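Local coordinates for lipoprotein LpqN (Mycobacterium tuberculosis, PDB 6E5F) that supports cell envelope biogenesis, interacts with periplasmic loop domains of the mycolate transporters MmpL3 and MmpL11, and binds a dodecyl trehalose glycolipid, at residues G106-Q111 with P118-A123; Q139-E144 with S166-G171; N147-Q152 with G172-N177; K179-A184 with D204-E209. All coordinates share one frame; numbering follows the deposited sequence.

Overall arrangement
Following the chain from its N terminus, interaction 1 comes first and closes the short loop between strands 106-109 and 120-130. The chain then runs through helices 134-140 and 143-146 into strands 152-162 and 165-176. Interactions 2 and 3 cross here, their segments alternating: the bend between the helices packs on strand 165-176, and the loop after the second helix pairs with the later part of that strand. Interaction 4 joins the open ends of the hairpin of strands 179-192 and 195-206, closing the chain between them. It is bonded to interaction 3 through Tyr174 O and Arg181 N, and to interaction 1 through Thr120 O and Asp204 N. One antiparallel sheet thus reaches all four, and interactions 2, 3 and 4 touch the glycolipid.

Interaction 1 (G106-Q111 with P118-A123); sequences GIVYTQ and PPTIVA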
# COMPACT_ATOMS: atom_id res chain seq x y z
N GLY A 106 7.29 -6.55 4.21
CA GLY A 106 6.75 -5.46 4.99
C GLY A 106 7.65 -5.17 6.17
O GLY A 106 8.80 -5.62 6.23
N ILE A 107 7.12 -4.38 7.10
CA ILE A 107 7.81 -4.05 8.33
C ILE A 107 6.80 -4.11 9.47
O ILE A 107 5.62 -3.81 9.29
CB ILE A 107 8.49 -2.67 8.27
CG1 ILE A 107 7.49 -1.59 7.85
CG2 ILE A 107 9.67 -2.70 7.31
CD1 ILE A 107 8.04 -0.18 7.91
N VAL A 108 7.29 -4.49 10.65
CA VAL A 108 6.49 -4.54 11.86
C VAL A 108 7.24 -3.80 12.96
O VAL A 108 8.47 -3.87 13.03
CB VAL A 108 6.16 -5.99 12.28
CG1 VAL A 108 7.44 -6.78 12.52
CG2 VAL A 108 5.28 -6.00 13.52
N TYR A 109 6.50 -3.09 13.80
CA TYR A 109 7.10 -2.33 14.89
C TYR A 109 7.49 -3.27 16.02
O TYR A 109 6.70 -4.13 16.43
CB TYR A 109 6.10 -1.28 15.38
CG TYR A 109 6.67 -0.28 16.36
CD1 TYR A 109 7.74 0.54 16.00
CD2 TYR A 109 6.12 -0.12 17.63
CE1 TYR A 109 8.26 1.46 16.89
CE2 TYR A 109 6.63 0.81 18.51
CZ TYR A 109 7.70 1.60 18.14
OH TYR A 109 8.21 2.52 19.02
N THR A 110 8.71 -3.10 16.54
CA THR A 110 9.28 -4.03 17.51
C THR A 110 8.97 -3.68 18.96
O THR A 110 9.42 -4.39 19.86
CB THR A 110 10.80 -4.12 17.33
OG1 THR A 110 11.40 -2.86 17.64
CG2 THR A 110 11.16 -4.52 15.91
N GLN A 111 8.23 -2.60 19.20
CA GLN A 111 7.86 -2.20 20.56
C GLN A 111 6.36 -1.91 20.63
O GLN A 111 5.93 -0.83 21.03
CB GLN A 111 8.67 -0.98 21.00
CG GLN A 111 10.12 -1.32 21.31
CD GLN A 111 11.04 -0.12 21.20
OE1 GLN A 111 10.59 1.00 20.94
NE2 GLN A 111 12.33 -0.34 21.40
N PRO A 118 0.54 -5.60 16.60
CA PRO A 118 1.55 -4.55 16.46
C PRO A 118 1.29 -3.70 15.23
O PRO A 118 0.70 -4.17 14.25
CB PRO A 118 2.85 -5.36 16.29
CG PRO A 118 2.40 -6.60 15.57
CD PRO A 118 1.03 -6.91 16.14
N PRO A 119 1.74 -2.44 15.24
CA PRO A 119 1.69 -1.65 14.01
C PRO A 119 2.50 -2.32 12.91
O PRO A 119 3.59 -2.84 13.14
CB PRO A 119 2.33 -0.31 14.42
CG PRO A 119 2.17 -0.25 15.89
CD PRO A 119 2.26 -1.66 16.38
N THR A 120 1.94 -2.31 11.70
CA THR A 120 2.58 -2.95 10.56
C THR A 120 2.36 -2.11 9.31
O THR A 120 1.35 -1.42 9.16
CB THR A 120 2.01 -4.35 10.29
OG1 THR A 120 0.62 -4.24 9.94
CG2 THR A 120 2.16 -5.24 11.50
N ILE A 121 3.32 -2.20 8.39
CA ILE A 121 3.18 -1.69 7.04
C ILE A 121 3.57 -2.82 6.10
O ILE A 121 4.72 -3.29 6.12
CB ILE A 121 4.04 -0.43 6.79
CG1 ILE A 121 3.65 0.66 7.80
CG2 ILE A 121 3.86 0.06 5.36
CD1 ILE A 121 4.47 1.93 7.70
N VAL A 122 2.62 -3.27 5.30
CA VAL A 122 2.77 -4.44 4.44
C VAL A 122 2.73 -3.99 2.99
O VAL A 122 1.97 -3.09 2.63
CB VAL A 122 1.67 -5.48 4.74
CG1 VAL A 122 1.57 -6.50 3.63
CG2 VAL A 122 1.93 -6.16 6.08
N ALA A 123 3.57 -4.61 2.17
CA ALA A 123 3.68 -4.26 0.76
C ALA A 123 3.08 -5.36 -0.11
O ALA A 123 3.17 -6.54 0.22
CB ALA A 123 5.14 -4.05 0.37
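Ile107 CG1 stands between its own backbone N and carbonyl carbon (chi1 53°), whereas Ile121 CG1 lies anti to its carbonyl carbon (chi1 -58°). The two side chains run side by side, pointing the same way, and Ile107 CG1 rests 3.8 Å from Ile121 CB. Beyond that contact the two CD1 methyls approach to 4.2 Å. On the other sheet face, Val108 CG2 presses against Pro118 CG at 3.6 Å, with Thr120 CG2 3.8 Å from the same methyl. Tyr109 CB meets Pro119 CD at 4.0 Å. Three backbone bonds set the register: Ile107 N to Ile121 O (2.8 Å), Ile121 N to Ile107 O (2.9 Å), and Tyr109 N to Pro119 O (3.0 Å). The last lies just before strand 120-130 begins, at the proline pair. Ile107 with Ile121 is a hydrogen-bonded pair, and Val108 with Thr120 a non-hydrogen-bonded one. Ile121 also packs on Ala216 and Ile220 of helix 210-223 and lies close to the bound glycolipid, while Tyr109 meets the ring of Trp93. Strand 93-96 pairs with the other edge of strand 106-109. With their directions 173° apart, the two strands form a beta hairpin, here part of the curled antiparallel sheet that a long helix backs in this LpqN domain of the Mog1p/PsbP clan.

Interaction 2 (Q139-E144 with S166-G171); sequences QFAPGE and SAWQLG. With L6T (alpha-D-glucopyranosyl 6-O-dodecyl-alpha-D-glucopyranoside), chain B.
Ala141 and Pro142 press onto Trp168 and Leu170 where a type I beta turn, Phe140 to Gly143, links helices 134-140 and 143-146 and packs on strand 165-176 of the antiparallel sheet. The contact between the segments is apolar. Ala141 CB lies 4.0 Å from Trp168 CB. The Pro142 and Trp168 side chains cross at about a right angle, Pro142 CG 4.0 Å from Trp168 NE1 and Pro142 CD 4.1 Å from Trp168 CD1. With Trp168 CG anti to the backbone N (chi1 -166°), the indole is brought against Pro142. Next along the strand on the same side, Leu170 CD1 reaches Pro142 CB at 3.7 Å, and its CD2 comes to 3.9 Å from Pro142 CA. The polar bonds run beside the contact: Trp168 NE1 bonds to the backbone O of Asp156 in strand 152-162, and Gly143 N to Phe140 O within the turn. Gln169 and Gly171 of this segment touch the glycolipid. Gly171 C lies 3.7 Å from CAX, near the ether end of the dodecyl chain. Gln169 points away from the turn, on an extended side chain, and brings its carboxamide to the alkyl tail, with CD and NE2 each 3.3 Å from CBF.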
# COMPACT_ATOMS: atom_id res chain seq x y z
N GLN A 139 -6.71 6.93 -10.11
CA GLN A 139 -8.06 7.47 -9.92
C GLN A 139 -8.87 6.62 -8.95
O GLN A 139 -9.62 7.15 -8.13
CB GLN A 139 -8.76 7.58 -11.27
CG GLN A 139 -10.14 8.22 -11.19
CD GLN A 139 -10.76 8.45 -12.55
OE1 GLN A 139 -10.12 8.24 -13.59
NE2 GLN A 139 -12.02 8.87 -12.57
N PHE A 140 -8.73 5.29 -9.02
CA PHE A 140 -9.55 4.39 -8.22
C PHE A 140 -8.86 3.91 -6.95
O PHE A 140 -9.47 3.14 -6.19
CB PHE A 140 -10.00 3.20 -9.08
CG PHE A 140 -10.80 3.60 -10.28
CD1 PHE A 140 -11.82 4.53 -10.18
CD2 PHE A 140 -10.50 3.06 -11.53
CE1 PHE A 140 -12.55 4.90 -11.29
CE2 PHE A 140 -11.23 3.43 -12.64
CZ PHE A 140 -12.25 4.35 -12.52
N ALA A 141 -7.64 4.35 -6.70
CA ALA A 141 -6.93 3.95 -5.48
C ALA A 141 -7.72 4.19 -4.19
O ALA A 141 -7.66 3.32 -3.30
CB ALA A 141 -5.58 4.68 -5.42
N PRO A 142 -8.44 5.30 -4.00
CA PRO A 142 -9.11 5.51 -2.71
C PRO A 142 -10.29 4.58 -2.46
O PRO A 142 -10.74 4.48 -1.31
CB PRO A 142 -9.53 6.98 -2.74
CG PRO A 142 -9.43 7.42 -4.13
CD PRO A 142 -8.50 6.49 -4.87
N GLY A 143 -10.78 3.87 -3.48
CA GLY A 143 -12.01 3.11 -3.32
C GLY A 143 -11.94 2.07 -2.22
O GLY A 143 -12.89 1.90 -1.44
N GLU A 144 -10.82 1.35 -2.13
CA GLU A 144 -10.72 0.22 -1.21
C GLU A 144 -10.88 0.67 0.24
O GLU A 144 -11.72 0.13 0.97
CB GLU A 144 -9.38 -0.50 -1.41
CG GLU A 144 -9.19 -1.71 -0.51
CD GLU A 144 -7.86 -2.40 -0.71
OE1 GLU A 144 -7.58 -3.37 0.02
OE2 GLU A 144 -7.10 -1.98 -1.60
N SER A 166 4.49 8.36 -9.85
CA SER A 166 3.25 8.95 -9.35
C SER A 166 2.55 8.00 -8.39
O SER A 166 2.55 6.77 -8.59
CB SER A 166 2.32 9.25 -10.53
OG SER A 166 2.90 10.19 -11.41
N ALA A 167 1.94 8.57 -7.35
CA ALA A 167 1.32 7.79 -6.30
C ALA A 167 0.08 8.50 -5.79
O ALA A 167 -0.21 9.66 -6.12
CB ALA A 167 2.30 7.54 -5.15
N TRP A 168 -0.67 7.77 -4.97
CA TRP A 168 -1.84 8.29 -4.28
C TRP A 168 -1.79 7.75 -2.86
O TRP A 168 -1.47 6.58 -2.65
CB TRP A 168 -3.14 7.82 -4.94
CG TRP A 168 -4.29 8.61 -4.45
CD1 TRP A 168 -5.11 8.31 -3.41
CD2 TRP A 168 -4.72 9.87 -4.96
NE1 TRP A 168 -6.04 9.32 -3.24
CE2 TRP A 168 -5.82 10.28 -4.19
CE3 TRP A 168 -4.28 10.67 -6.01
CZ2 TRP A 168 -6.50 11.48 -4.43
CZ3 TRP A 168 -4.95 11.87 -6.24
CH2 TRP A 168 -6.04 12.25 -5.46
N GLN A 169 -2.12 8.59 -1.89
CA GLN A 169 -2.16 8.14 -0.51
C GLN A 169 -3.44 8.64 0.14
O GLN A 169 -3.82 9.79 -0.04
CB GLN A 169 -0.94 8.61 0.29
CG GLN A 169 -0.95 8.16 1.75
CD GLN A 169 0.41 8.29 2.41
OE1 GLN A 169 1.41 7.83 1.88
NE2 GLN A 169 0.44 8.92 3.58
N LEU A 170 -4.08 7.76 0.89
CA LEU A 170 -5.15 8.19 1.78
C LEU A 170 -5.07 7.41 3.07
O LEU A 170 -4.59 6.27 3.12
CB LEU A 170 -6.53 8.07 1.14
CG LEU A 170 -7.20 6.70 1.15
CD1 LEU A 170 -8.70 6.84 0.86
CD2 LEU A 170 -6.53 5.77 0.16
N GLY A 171 -5.52 8.05 4.14
CA GLY A 171 -5.53 7.45 5.44
C GLY A 171 -6.75 7.89 6.22
O GLY A 171 -7.43 8.85 5.85
C1 L6T B . -10.08 11.08 10.27
C2 L6T B . -10.37 10.09 11.38
C3 L6T B . -9.37 10.27 12.50
C4 L6T B . -7.98 10.08 11.93
C5 L6T B . -7.76 11.12 10.84
C6 L6T B . -6.31 11.04 10.28
CAA L6T B . -10.24 13.31 9.63
CAO L6T B . -12.63 13.37 9.66
CAP L6T B . -13.87 13.10 8.81
CAR L6T B . -12.62 14.82 10.11
CAT L6T B . -11.38 15.06 10.95
CAV L6T B . -10.17 14.75 10.10
CAX L6T B . -5.05 9.50 9.05
CAY L6T B . -3.66 9.25 9.71
CAZ L6T B . -3.00 8.35 8.67
CBA L6T B . -1.50 8.38 8.95
CBB L6T B . -1.10 7.00 8.42
CBC L6T B . 0.25 7.13 7.77
CBD L6T B . 0.58 5.75 7.11
CBE L6T B . 1.58 6.04 6.03
CBF L6T B . 0.99 5.83 4.58
CBG L6T B . 0.95 4.33 4.25
CBH L6T B . 2.34 3.71 4.33
CBI L6T B . 3.44 4.57 3.70
O1 L6T B . -10.23 12.42 10.75
O2 L6T B . -11.69 10.32 11.89
O3 L6T B . -9.61 9.30 13.53
O4 L6T B . -7.02 10.25 12.98
O5 L6T B . -8.73 10.90 9.78
O6 L6T B . -6.09 9.68 10.01
OAN L6T B . -11.45 13.11 8.87
OAQ L6T B . -13.81 13.88 7.61
OAS L6T B . -13.79 15.09 10.90
OAU L6T B . -11.34 16.43 11.38
OAW L6T B . -8.97 14.95 10.88

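Interaction 3 (N147-Q152 with G172-N177); sequences NLPGFQ and GSYSKN. With L6T (alpha-D-glucopyranosyl 6-O-dodecyl-alpha-D-glucopyranoside), chain B.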
# COMPACT_ATOMS: atom_id res chain seq x y z
N ASN A 147 -14.30 1.79 1.37
CA ASN A 147 -15.27 0.73 1.57
C ASN A 147 -15.11 0.00 2.90
O ASN A 147 -15.92 -0.88 3.21
CB ASN A 147 -15.17 -0.30 0.43
CG ASN A 147 -15.68 0.24 -0.90
OD1 ASN A 147 -16.42 1.22 -0.94
ND2 ASN A 147 -15.27 -0.40 -1.99
N LEU A 148 -14.08 0.34 3.68
CA LEU A 148 -13.89 -0.30 4.98
C LEU A 148 -15.06 0.05 5.91
O LEU A 148 -15.61 1.15 5.84
CB LEU A 148 -12.59 0.18 5.61
CG LEU A 148 -11.44 -0.80 5.88
CD1 LEU A 148 -11.50 -2.06 5.03
CD2 LEU A 148 -10.12 -0.09 5.66
N PRO A 149 -15.45 -0.87 6.79
CA PRO A 149 -16.57 -0.59 7.70
C PRO A 149 -16.31 0.62 8.57
O PRO A 149 -15.33 0.67 9.32
CB PRO A 149 -16.67 -1.87 8.54
CG PRO A 149 -16.01 -2.92 7.73
CD PRO A 149 -14.92 -2.24 6.97
N GLY A 150 -17.19 1.61 8.47
CA GLY A 150 -17.06 2.81 9.27
C GLY A 150 -15.81 3.60 9.00
O GLY A 150 -15.31 4.29 9.89
N PHE A 151 -15.27 3.52 7.78
CA PHE A 151 -14.09 4.30 7.46
C PHE A 151 -14.42 5.79 7.54
O PHE A 151 -15.50 6.23 7.12
CB PHE A 151 -13.57 3.97 6.07
CG PHE A 151 -12.37 4.78 5.67
CD1 PHE A 151 -11.11 4.44 6.14
CD2 PHE A 151 -12.50 5.88 4.85
CE1 PHE A 151 -10.00 5.18 5.79
CE2 PHE A 151 -11.39 6.63 4.49
CZ PHE A 151 -10.14 6.28 4.96
N GLN A 152 -13.50 6.55 8.10
CA GLN A 152 -13.63 8.00 8.18
C GLN A 152 -12.26 8.59 7.89
O GLN A 152 -11.28 8.27 8.57
CB GLN A 152 -14.14 8.43 9.55
CG GLN A 152 -13.37 7.85 10.73
CD GLN A 152 -14.25 7.57 11.93
OE1 GLN A 152 -14.44 6.41 12.31
NE2 GLN A 152 -14.78 8.62 12.54
N GLY A 172 -7.01 7.16 7.29
CA GLY A 172 -8.11 7.51 8.16
C GLY A 172 -8.23 6.49 9.26
O GLY A 172 -7.26 5.83 9.63
N SER A 173 -9.44 6.38 9.80
CA SER A 173 -9.73 5.44 10.87
C SER A 173 -10.91 4.58 10.47
O SER A 173 -11.75 4.98 9.67
CB SER A 173 -10.07 6.18 12.17
OG SER A 173 -8.98 6.97 12.61
N TYR A 174 -10.95 3.38 11.04
CA TYR A 174 -12.11 2.50 10.90
C TYR A 174 -12.22 1.67 12.17
O TYR A 174 -11.28 1.60 12.97
CB TYR A 174 -12.04 1.63 9.64
CG TYR A 174 -11.22 0.35 9.75
CD1 TYR A 174 -9.86 0.39 10.02
CD2 TYR A 174 -11.81 -0.89 9.56
CE1 TYR A 174 -9.12 -0.77 10.12
CE2 TYR A 174 -11.07 -2.06 9.64
CZ TYR A 174 -9.73 -1.99 9.92
OH TYR A 174 -8.98 -3.14 10.01
N SER A 175 -13.39 1.08 12.37
CA SER A 175 -13.67 0.29 13.56
C SER A 175 -13.65 -1.19 13.22
O SER A 175 -14.30 -1.61 12.26
CB SER A 175 -15.04 0.66 14.14
OG SER A 175 -15.03 1.97 14.67
N LYS A 176 -12.90 -1.96 13.99
CA LYS A 176 -12.83 -3.41 13.83
C LYS A 176 -12.90 -4.05 15.20
O LYS A 176 -12.08 -3.74 16.07
CB LYS A 176 -11.54 -3.82 13.11
CG LYS A 176 -11.28 -5.32 13.13
CD LYS A 176 -10.43 -5.76 11.95
CE LYS A 176 -10.08 -7.24 12.04
NZ LYS A 176 -9.62 -7.79 10.74
N ASN A 177 -13.88 -4.92 15.40
CA ASN A 177 -14.08 -5.59 16.69
C ASN A 177 -14.27 -4.59 17.82
O ASN A 177 -13.83 -4.82 18.95
CB ASN A 177 -12.93 -6.56 16.99
CG ASN A 177 -12.75 -7.61 15.91
OD1 ASN A 177 -13.72 -8.11 15.35
ND2 ASN A 177 -11.50 -7.94 15.61
C1 L6T B . -10.08 11.08 10.27
C2 L6T B . -10.37 10.09 11.38
C3 L6T B . -9.37 10.27 12.50
C4 L6T B . -7.98 10.08 11.93
C5 L6T B . -7.76 11.12 10.84
C6 L6T B . -6.31 11.04 10.28
CAA L6T B . -10.24 13.31 9.63
CAO L6T B . -12.63 13.37 9.66
CAP L6T B . -13.87 13.10 8.81
CAR L6T B . -12.62 14.82 10.11
CAT L6T B . -11.38 15.06 10.95
CAV L6T B . -10.17 14.75 10.10
CAX L6T B . -5.05 9.50 9.05
CAY L6T B . -3.66 9.25 9.71
CAZ L6T B . -3.00 8.35 8.67
CBA L6T B . -1.50 8.38 8.95
CBB L6T B . -1.10 7.00 8.42
CBC L6T B . 0.25 7.13 7.77
CBD L6T B . 0.58 5.75 7.11
CBE L6T B . 1.58 6.04 6.03
CBF L6T B . 0.99 5.83 4.58
CBG L6T B . 0.95 4.33 4.25
CBH L6T B . 2.34 3.71 4.33
CBI L6T B . 3.44 4.57 3.70
O1 L6T B . -10.23 12.42 10.75
O2 L6T B . -11.69 10.32 11.89
O3 L6T B . -9.61 9.30 13.53
O4 L6T B . -7.02 10.25 12.98
O5 L6T B . -8.73 10.90 9.78
O6 L6T B . -6.09 9.68 10.01
OAN L6T B . -11.45 13.11 8.87
OAQ L6T B . -13.81 13.88 7.61
OAS L6T B . -13.79 15.09 10.90
OAU L6T B . -11.34 16.43 11.38
OAW L6T B . -8.97 14.95 10.88
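A type II beta turn from Leu148 to Phe151, with Pro149 and Gly150 at its two central positions, leads into an antiparallel bridge between Gln152 and Ser173 beside the sugar of the bound glycolipid. Phe151 N bonds to Leu148 O and closes the turn; Gly150 has the positive phi (62°) expected at its third position. The bridge is a hydrogen-bonded pair: Gln152 N donates to Ser173 O at 2.8 Å, and Ser173 N returns a bond to Gln152 O at 2.9 Å. Backbone CA-H groups add to it, Phe151 CA lying 3.3 Å from Ser173 O. Upstream of the bridge, with Tyr174 CG between its backbone N and carbonyl carbon (chi1 83°), the Tyr174 ring is carried to Leu148, whose CG sits over one face, 3.7 Å from Tyr174 CD2 and displaced toward the rim, a CH-pi contact. Pro149 O approaches the edge of the same ring and comes within 3.4 Å of Tyr174 CB. The Phe151 ring meets the backbone of Gly172, CE1 being 3.8 Å from its CA. The bridged pair touches the sugar: Ser173 OG and O3 of the glycolipid share a hydrogen bond of 2.6 Å, and Gln152 CG lies 3.2 Å from O2; Gly153 O is also hydrogen-bonded to the glycolipid. The loop thus joins helix 143-146 to strand 152-162 along one edge of strand 165-176. On the opposite edge, Gly172 and Tyr174 pair with Val183 and Arg181 of strand 179-192, and Val183 also touches Phe151.

Interaction 4 (K179-A184 with D204-E209); sequences KLRTVA and DALDDE. With L6T (alpha-D-glucopyranosyl 6-O-dodecyl-alpha-D-glucopyranoside), chain B.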
# COMPACT_ATOMS: atom_id res chain seq x y z
N LYS A 179 -12.93 -1.60 18.05
CA LYS A 179 -11.70 -0.88 18.34
C LYS A 179 -11.37 0.01 17.16
O LYS A 179 -11.42 -0.43 16.01
CB LYS A 179 -10.55 -1.85 18.59
CG LYS A 179 -10.87 -2.89 19.64
CD LYS A 179 -9.77 -3.92 19.76
CE LYS A 179 -10.18 -5.06 20.67
NZ LYS A 179 -9.25 -5.23 21.81
N LEU A 180 -11.03 1.26 17.45
CA LEU A 180 -10.66 2.20 16.39
C LEU A 180 -9.24 1.88 15.92
O LEU A 180 -8.33 1.71 16.74
CB LEU A 180 -10.74 3.63 16.91
CG LEU A 180 -10.77 4.72 15.84
CD1 LEU A 180 -12.00 4.58 14.96
CD2 LEU A 180 -10.71 6.10 16.48
N ARG A 181 -9.07 1.82 14.61
CA ARG A 181 -7.77 1.53 14.01
C ARG A 181 -7.43 2.62 13.01
O ARG A 181 -8.31 3.12 12.31
CB ARG A 181 -7.79 0.18 13.28
CG ARG A 181 -8.28 -0.99 14.13
CD ARG A 181 -8.03 -2.32 13.44
NE ARG A 181 -6.60 -2.59 13.31
CZ ARG A 181 -5.86 -3.18 14.25
NH1 ARG A 181 -6.42 -3.60 15.38
NH2 ARG A 181 -4.57 -3.36 14.05
N THR A 182 -6.16 2.97 12.94
CA THR A 182 -5.65 3.86 11.90
C THR A 182 -5.19 3.01 10.72
O THR A 182 -4.45 2.03 10.90
CB THR A 182 -4.49 4.70 12.43
OG1 THR A 182 -4.98 5.56 13.47
CG2 THR A 182 -3.88 5.54 11.33
N VAL A 183 -5.65 3.36 9.53
CA VAL A 183 -5.32 2.64 8.31
C VAL A 183 -4.94 3.64 7.24
O VAL A 183 -5.46 4.76 7.18
CB VAL A 183 -6.51 1.76 7.84
CG1 VAL A 183 -7.70 2.62 7.43
CG2 VAL A 183 -6.07 0.85 6.71
N ALA A 184 -4.01 3.24 6.39
CA ALA A 184 -3.64 4.10 5.28
C ALA A 184 -3.08 3.22 4.18
O ALA A 184 -2.59 2.11 4.42
CB ALA A 184 -2.59 5.13 5.68
N ASP A 204 -1.40 -0.27 9.10
CA ASP A 204 -2.49 -0.51 10.05
C ASP A 204 -1.94 -0.53 11.46
O ASP A 204 -0.89 -1.13 11.73
CB ASP A 204 -3.18 -1.84 9.73
CG ASP A 204 -4.07 -2.32 10.87
OD1 ASP A 204 -5.17 -1.77 11.04
OD2 ASP A 204 -3.66 -3.26 11.59
N ALA A 205 -2.65 0.13 12.37
CA ALA A 205 -2.29 0.10 13.78
C ALA A 205 -3.51 0.47 14.60
O ALA A 205 -4.46 1.08 14.10
CB ALA A 205 -1.14 1.07 14.09
N LEU A 206 -3.47 0.10 15.88
CA LEU A 206 -4.47 0.60 16.81
C LEU A 206 -4.37 2.12 16.90
O LEU A 206 -3.29 2.70 16.74
CB LEU A 206 -4.26 -0.02 18.19
CG LEU A 206 -4.57 -1.52 18.29
CD1 LEU A 206 -3.95 -2.11 19.54
CD2 LEU A 206 -6.08 -1.75 18.28
N ASP A 207 -5.52 2.76 17.14
CA ASP A 207 -5.59 4.22 17.17
C ASP A 207 -4.49 4.83 18.03
O ASP A 207 -3.87 5.83 17.64
CB ASP A 207 -6.96 4.64 17.70
CG ASP A 207 -7.09 6.15 17.83
OD1 ASP A 207 -7.12 6.83 16.79
OD2 ASP A 207 -7.17 6.64 18.98
N ASP A 208 -4.22 4.25 19.20
CA ASP A 208 -3.26 4.85 20.11
C ASP A 208 -1.83 4.80 19.58
O ASP A 208 -0.97 5.48 20.14
CB ASP A 208 -3.35 4.17 21.48
CG ASP A 208 -2.68 4.99 22.58
OD1 ASP A 208 -3.02 6.19 22.72
OD2 ASP A 208 -1.84 4.43 23.31
N GLU A 209 -1.56 4.03 18.53
CA GLU A 209 -0.23 3.96 17.93
C GLU A 209 -0.18 4.63 16.56
O GLU A 209 0.67 4.30 15.72
CB GLU A 209 0.26 2.51 17.89
CG GLU A 209 0.55 1.96 19.28
CD GLU A 209 0.76 0.46 19.33
OE1 GLU A 209 1.90 0.02 19.58
OE2 GLU A 209 -0.23 -0.28 19.13
C1 L6T B . -10.08 11.08 10.27
C2 L6T B . -10.37 10.09 11.38
C3 L6T B . -9.37 10.27 12.50
C4 L6T B . -7.98 10.08 11.93
C5 L6T B . -7.76 11.12 10.84
C6 L6T B . -6.31 11.04 10.28
CAA L6T B . -10.24 13.31 9.63
CAO L6T B . -12.63 13.37 9.66
CAP L6T B . -13.87 13.10 8.81
CAR L6T B . -12.62 14.82 10.11
CAT L6T B . -11.38 15.06 10.95
CAV L6T B . -10.17 14.75 10.10
CAX L6T B . -5.05 9.50 9.05
CAY L6T B . -3.66 9.25 9.71
CAZ L6T B . -3.00 8.35 8.67
CBA L6T B . -1.50 8.38 8.95
CBB L6T B . -1.10 7.00 8.42
CBC L6T B . 0.25 7.13 7.77
CBD L6T B . 0.58 5.75 7.11
CBE L6T B . 1.58 6.04 6.03
CBF L6T B . 0.99 5.83 4.58
CBG L6T B . 0.95 4.33 4.25
CBH L6T B . 2.34 3.71 4.33
CBI L6T B . 3.44 4.57 3.70
O1 L6T B . -10.23 12.42 10.75
O2 L6T B . -11.69 10.32 11.89
O3 L6T B . -9.61 9.30 13.53
O4 L6T B . -7.02 10.25 12.98
O5 L6T B . -8.73 10.90 9.78
O6 L6T B . -6.09 9.68 10.01
OAN L6T B . -11.45 13.11 8.87
OAQ L6T B . -13.81 13.88 7.61
OAS L6T B . -13.79 15.09 10.90
OAU L6T B . -11.34 16.43 11.38
OAW L6T B . -8.97 14.95 10.88
O HOH W 1 -7.57 5.71 14.45
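Arg181 NH2 donates to Asp204 OD2 at 2.6 Å, and Arg181 NE to OD1 at 2.8 Å, a side-on salt bridge with one nitrogen for each carboxylate oxygen. The guanidinium and carboxylate planes are only 22° apart. The NE-H points almost straight (175° at the hydrogen) at the syn lone pair of Asp204 OD1, while NH2 meets OD2 on its syn side, out of the carboxylate plane. A bend at chi3 (66°) turns NE out of the extended course. The remaining nitrogen, NH1, forms a second salt bridge with Asp117 and touches Leu206 CD2 at 3.5 Å. Two charged partners and the backbone of Ala205 and Leu206 over one face together fix the guanidinium. Beneath it the strands pair through Thr182 N to Ala205 O, Ala205 N to Thr182 O, and Asp207 N to Leu180 O (3.0 Å), the last where the strand gives way to a 3-10 turn. A water joins Thr182 OG1 (2.8 Å) to Asp207 OD1 (2.6 Å), donating to the carboxylate; OG1 is also bonded to Thr210 OG1. Thr182 CG2 and Ala184 CB line the lipid site, Ala184 CB lying 3.5 Å from CBD of the dodecyl chain. This hairpin of strands 179-192 and 195-206 sits between strands 165-176 and 120-130 in the sheet, and its Thr182 and Ala205 pack on Leu213 of helix 210-223.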